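Local atomic coordinates of organophosphorus hydrolase (Pseudomonas pseudoalcaligenes, PDB entry 4LE6), a protein that probably hydrolyses organophosphate triesters at a two-zinc centre held in a metallo-beta-lactamase fold. Residues Ile248-Pro259 with Gln274-Glu282. Numbering follows the deposited sequence. Where two conformers were deposited one is given.
Sequences ILLNHAVQFAKP and QSRQRILAE
Arg276, from helix 269-286, lies against Ile248 and Pro259, the two ends of segment 248-259. Its CB and CG run past Ile248 CG2 in the opposite direction, Arg276 CG lying 3.9 Å from that methyl; CG stands anti to the backbone N (chi1 174°), which carries the chain off the helix. The aliphatic part also passes Ile248 O, 3.3 Å from Arg276 CD, which touches Leu249 CB as well, and a bend at chi3 turns the guanidinium across the segment. Arg276 NE donates to Pro259 O over 2.8 Å, in the carbonyl plane and on a lone pair, while Arg276 NH1 reaches the same oxygen at 3.1 Å by a more bent bond. Arg276 NH2 meets Ile248 O at 2.9 Å, nearly straight at 166°. Both acceptors lie within 3° of the guanidinium plane, and Gln255 NE2 sits over its centre, 3.6 Å from Arg276 CZ. Gln255 OE1 accepts from Leu250 N and Asn251 N, while Gln255 NE2 hydrogen-bonds to Val261 O. Farther along the helix, Leu280 CD2 packs on Phe256 CE1 at 3.6 Å. Three N-H···O hydrogen bonds from one buried arginine thus tie both ends of segment 248-259, which follows the zinc ligand Asp247, to the helix, their carbonyls probably offsetting its charge.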
loop_
_atom_site.group_PDB
_atom_site.type_symbol
_atom_site.label_atom_id
_atom_site.label_comp_id
_atom_site.label_asym_id
_atom_site.label_seq_id
_atom_site.Cartn_x
_atom_site.Cartn_y
_atom_site.Cartn_z
ATOM N N ILE A 248 -8.480 -16.835 5.918
ATOM C CA ILE A 248 -9.122 -17.338 4.692
ATOM C C ILE A 248 -8.089 -17.678 3.631
ATOM O O ILE A 248 -8.231 -18.638 2.880
ATOM C CB ILE A 248 -10.075 -16.269 4.097
ATOM C CG1 ILE A 248 -11.226 -16.003 5.063
ATOM C CG2 ILE A 248 -10.597 -16.685 2.701
ATOM C CD1 ILE A 248 -11.979 -17.272 5.520
ATOM N N LEU A 249 -7.033 -16.887 3.561
ATOM C CA LEU A 249 -5.925 -17.278 2.724
ATOM C C LEU A 249 -4.655 -16.667 3.249
ATOM O O LEU A 249 -4.668 -15.700 4.008
ATOM C CB LEU A 249 -6.159 -16.951 1.249
ATOM C CG LEU A 249 -6.360 -15.508 0.802
ATOM C CD1 LEU A 249 -5.025 -14.854 0.434
ATOM C CD2 LEU A 249 -7.308 -15.495 -0.383
ATOM N N LEU A 250 -3.570 -17.299 2.855
ATOM C CA LEU A 250 -2.256 -17.037 3.387
ATOM C C LEU A 250 -1.333 -16.382 2.368
ATOM O O LEU A 250 -0.351 -15.765 2.751
ATOM C CB LEU A 250 -1.642 -18.362 3.803
ATOM C CG LEU A 250 -0.909 -18.348 5.136
ATOM C CD1 LEU A 250 -1.836 -18.835 6.248
ATOM C CD2 LEU A 250 0.324 -19.208 4.995
ATOM N N ASN A 251 -1.630 -16.540 1.079
ATOM C CA ASN A 251 -0.765 -15.995 0.028
ATOM C C ASN A 251 -1.589 -15.359 -1.079
ATOM O O ASN A 251 -2.238 -16.060 -1.860
ATOM C CB ASN A 251 0.127 -17.097 -0.541
ATOM C CG ASN A 251 1.201 -16.563 -1.485
ATOM O OD1 ASN A 251 0.925 -15.741 -2.360
ATOM N ND2 ASN A 251 2.433 -17.030 -1.309
ATOM N N HIS A 252 -1.564 -14.031 -1.136
ATOM C CA HIS A 252 -2.413 -13.271 -2.045
ATOM C C HIS A 252 -2.020 -13.519 -3.506
ATOM O O HIS A 252 -2.842 -13.356 -4.408
ATOM C CB HIS A 252 -2.286 -11.783 -1.754
ATOM C CG HIS A 252 -0.989 -11.207 -2.218
ATOM N ND1 HIS A 252 0.183 -11.366 -1.513
ATOM C CD2 HIS A 252 -0.664 -10.523 -3.339
ATOM C CE1 HIS A 252 1.172 -10.782 -2.167
ATOM N NE2 HIS A 252 0.685 -10.264 -3.281
ATOM N N ALA A 253 -0.775 -13.918 -3.742
ATOM C CA ALA A 253 -0.288 -14.065 -5.112
ATOM C C ALA A 253 -0.724 -15.376 -5.717
ATOM O O ALA A 253 -0.653 -15.539 -6.926
ATOM C CB ALA A 253 1.228 -13.955 -5.177
ATOM N N VAL A 254 -1.188 -16.305 -4.883
ATOM C CA VAL A 254 -1.517 -17.654 -5.349
ATOM C C VAL A 254 -2.991 -17.985 -5.165
ATOM O O VAL A 254 -3.611 -18.528 -6.075
ATOM C CB VAL A 254 -0.685 -18.714 -4.599
ATOM C CG1 VAL A 254 -1.093 -20.131 -4.983
ATOM C CG2 VAL A 254 0.787 -18.511 -4.845
ATOM N N GLN A 255 -3.541 -17.669 -3.993
ATOM C CA GLN A 255 -4.820 -18.233 -3.575
ATOM C C GLN A 255 -6.050 -17.414 -3.973
ATOM O O GLN A 255 -7.171 -17.883 -3.819
ATOM C CB GLN A 255 -4.820 -18.466 -2.061
ATOM C CG GLN A 255 -3.829 -19.545 -1.604
ATOM C CD GLN A 255 -3.844 -19.740 -0.099
ATOM O OE1 GLN A 255 -3.397 -18.876 0.645
ATOM N NE2 GLN A 255 -4.384 -20.860 0.354
ATOM N N PHE A 256 -5.857 -16.188 -4.451
ATOM C CA PHE A 256 -6.939 -15.497 -5.139
ATOM C C PHE A 256 -7.080 -16.114 -6.519
ATOM O O PHE A 256 -8.168 -16.574 -6.895
ATOM C CB PHE A 256 -6.674 -14.000 -5.229
ATOM C CG PHE A 256 -6.952 -13.259 -3.943
ATOM C CD1 PHE A 256 -8.246 -12.921 -3.593
ATOM C CD2 PHE A 256 -5.919 -12.884 -3.099
ATOM C CE1 PHE A 256 -8.507 -12.220 -2.410
ATOM C CE2 PHE A 256 -6.174 -12.189 -1.920
ATOM C CZ PHE A 256 -7.467 -11.860 -1.575
ATOM N N ALA A 257 -5.977 -16.172 -7.265
ATOM C CA ALA A 257 -6.021 -16.768 -8.602
ATOM C C ALA A 257 -6.399 -18.258 -8.560
ATOM O O ALA A 257 -7.127 -18.748 -9.426
ATOM C CB ALA A 257 -4.695 -16.584 -9.308
ATOM N N LYS A 258 -5.899 -18.976 -7.555
ATOM C CA LYS A 258 -6.142 -20.417 -7.436
ATOM C C LYS A 258 -6.537 -20.790 -6.002
ATOM O O LYS A 258 -5.720 -21.300 -5.227
ATOM C CB LYS A 258 -4.904 -21.181 -7.902
ATOM C CG LYS A 258 -4.548 -20.834 -9.348
ATOM C CD LYS A 258 -3.682 -21.890 -10.019
ATOM C CE LYS A 258 -3.372 -21.505 -11.471
ATOM N NZ LYS A 258 -2.314 -22.362 -12.085
ATOM N N PRO A 259 -7.802 -20.512 -5.644
ATOM C CA PRO A 259 -8.287 -20.776 -4.281
ATOM C C PRO A 259 -8.179 -22.252 -3.933
ATOM O O PRO A 259 -8.177 -22.572 -2.747
ATOM C CB PRO A 259 -9.750 -20.351 -4.331
ATOM C CG PRO A 259 -9.833 -19.372 -5.458
ATOM C CD PRO A 259 -8.831 -19.870 -6.478
ATOM N N GLN A 274 -13.152 -25.049 0.923
ATOM C CA GLN A 274 -14.584 -24.749 0.751
ATOM C C GLN A 274 -14.996 -23.377 1.336
ATOM O O GLN A 274 -15.671 -22.534 0.675
ATOM C CB GLN A 274 -15.427 -25.857 1.384
ATOM C CG GLN A 274 -16.925 -25.734 1.107
ATOM C CD GLN A 274 -17.766 -26.783 1.846
ATOM O OE1 GLN A 274 -17.344 -27.332 2.865
ATOM N NE2 GLN A 274 -18.964 -27.050 1.338
ATOM N N SER A 275 -14.569 -23.129 2.568
ATOM C CA SER A 275 -14.842 -21.833 3.198
ATOM C C SER A 275 -14.205 -20.688 2.409
ATOM O O SER A 275 -14.823 -19.639 2.202
ATOM C CB SER A 275 -14.312 -21.829 4.625
ATOM O OG SER A 275 -14.916 -22.879 5.342
ATOM N N ARG A 276 -12.973 -20.883 1.956
ATOM C CA ARG A 276 -12.321 -19.852 1.135
ATOM C C ARG A 276 -13.109 -19.560 -0.159
ATOM O O ARG A 276 -13.390 -18.397 -0.479
ATOM C CB ARG A 276 -10.895 -20.261 0.787
ATOM C CG ARG A 276 -10.200 -19.304 -0.198
ATOM C CD ARG A 276 -8.689 -19.519 -0.241
ATOM N NE ARG A 276 -8.328 -20.923 -0.441
ATOM C CZ ARG A 276 -7.899 -21.739 0.516
ATOM N NH1 ARG A 276 -7.604 -22.991 0.226
ATOM N NH2 ARG A 276 -7.770 -21.325 1.765
ATOM N N GLN A 277 -13.475 -20.609 -0.893
ATOM C CA GLN A 277 -14.270 -20.428 -2.117
ATOM C C GLN A 277 -15.558 -19.645 -1.843
ATOM O O GLN A 277 -15.893 -18.668 -2.556
ATOM C CB GLN A 277 -14.603 -21.779 -2.727
ATOM C CG GLN A 277 -13.397 -22.468 -3.350
ATOM C CD GLN A 277 -13.077 -21.973 -4.760
ATOM O OE1 GLN A 277 -13.544 -20.914 -5.193
ATOM N NE2 GLN A 277 -12.274 -22.747 -5.484
ATOM N N ARG A 278 -16.262 -20.045 -0.785
ATOM C CA ARG A 278 -17.519 -19.389 -0.439
ATOM C C ARG A 278 -17.325 -17.923 -0.056
ATOM O O ARG A 278 -18.054 -17.025 -0.540
ATOM C CB ARG A 278 -18.195 -20.127 0.712
ATOM C CG ARG A 278 -19.461 -19.466 1.202
ATOM C CD ARG A 278 -20.270 -20.415 2.073
ATOM N NE ARG A 278 -19.535 -20.796 3.281
ATOM C CZ ARG A 278 -19.485 -20.072 4.393
ATOM N NH1 ARG A 278 -18.794 -20.511 5.434
ATOM N NH2 ARG A 278 -20.121 -18.912 4.476
ATOM N N ILE A 279 -16.369 -17.676 0.829
ATOM C CA ILE A 279 -16.125 -16.321 1.309
ATOM C C ILE A 279 -15.639 -15.418 0.166
ATOM O O ILE A 279 -15.998 -14.237 0.094
ATOM C CB ILE A 279 -15.112 -16.332 2.472
ATOM C CG1 ILE A 279 -15.717 -17.036 3.706
ATOM C CG2 ILE A 279 -14.668 -14.905 2.848
ATOM C CD1 ILE A 279 -16.995 -16.403 4.247
ATOM N N LEU A 280 -14.813 -15.954 -0.726
ATOM C CA LEU A 280 -14.318 -15.132 -1.829
ATOM C C LEU A 280 -15.490 -14.789 -2.730
ATOM O O LEU A 280 -15.664 -13.621 -3.128
ATOM C CB LEU A 280 -13.236 -15.860 -2.625
ATOM C CG LEU A 280 -11.862 -15.958 -1.966
ATOM C CD1 LEU A 280 -10.983 -16.907 -2.778
ATOM C CD2 LEU A 280 -11.211 -14.577 -1.842
ATOM N N ALA A 281 -16.309 -15.795 -3.035
ATOM C CA ALA A 281 -17.473 -15.556 -3.882
ATOM C C ALA A 281 -18.371 -14.463 -3.281
ATOM O O ALA A 281 -18.781 -13.527 -3.985
ATOM C CB ALA A 281 -18.253 -16.839 -4.081
ATOM N N GLU A 282 -18.652 -14.569 -1.977
ATOM C CA GLU A 282 -19.500 -13.590 -1.290
ATOM C C GLU A 282 -18.880 -12.188 -1.254
ATOM O O GLU A 282 -19.559 -11.184 -1.498
ATOM C CB GLU A 282 -19.781 -14.068 0.147
ATOM C CG GLU A 282 -20.326 -13.012 1.087
ATOM C CD GLU A 282 -20.691 -13.580 2.452
ATOM O OE1 GLU A 282 -20.267 -14.719 2.762
ATOM O OE2 GLU A 282 -21.406 -12.887 3.210
#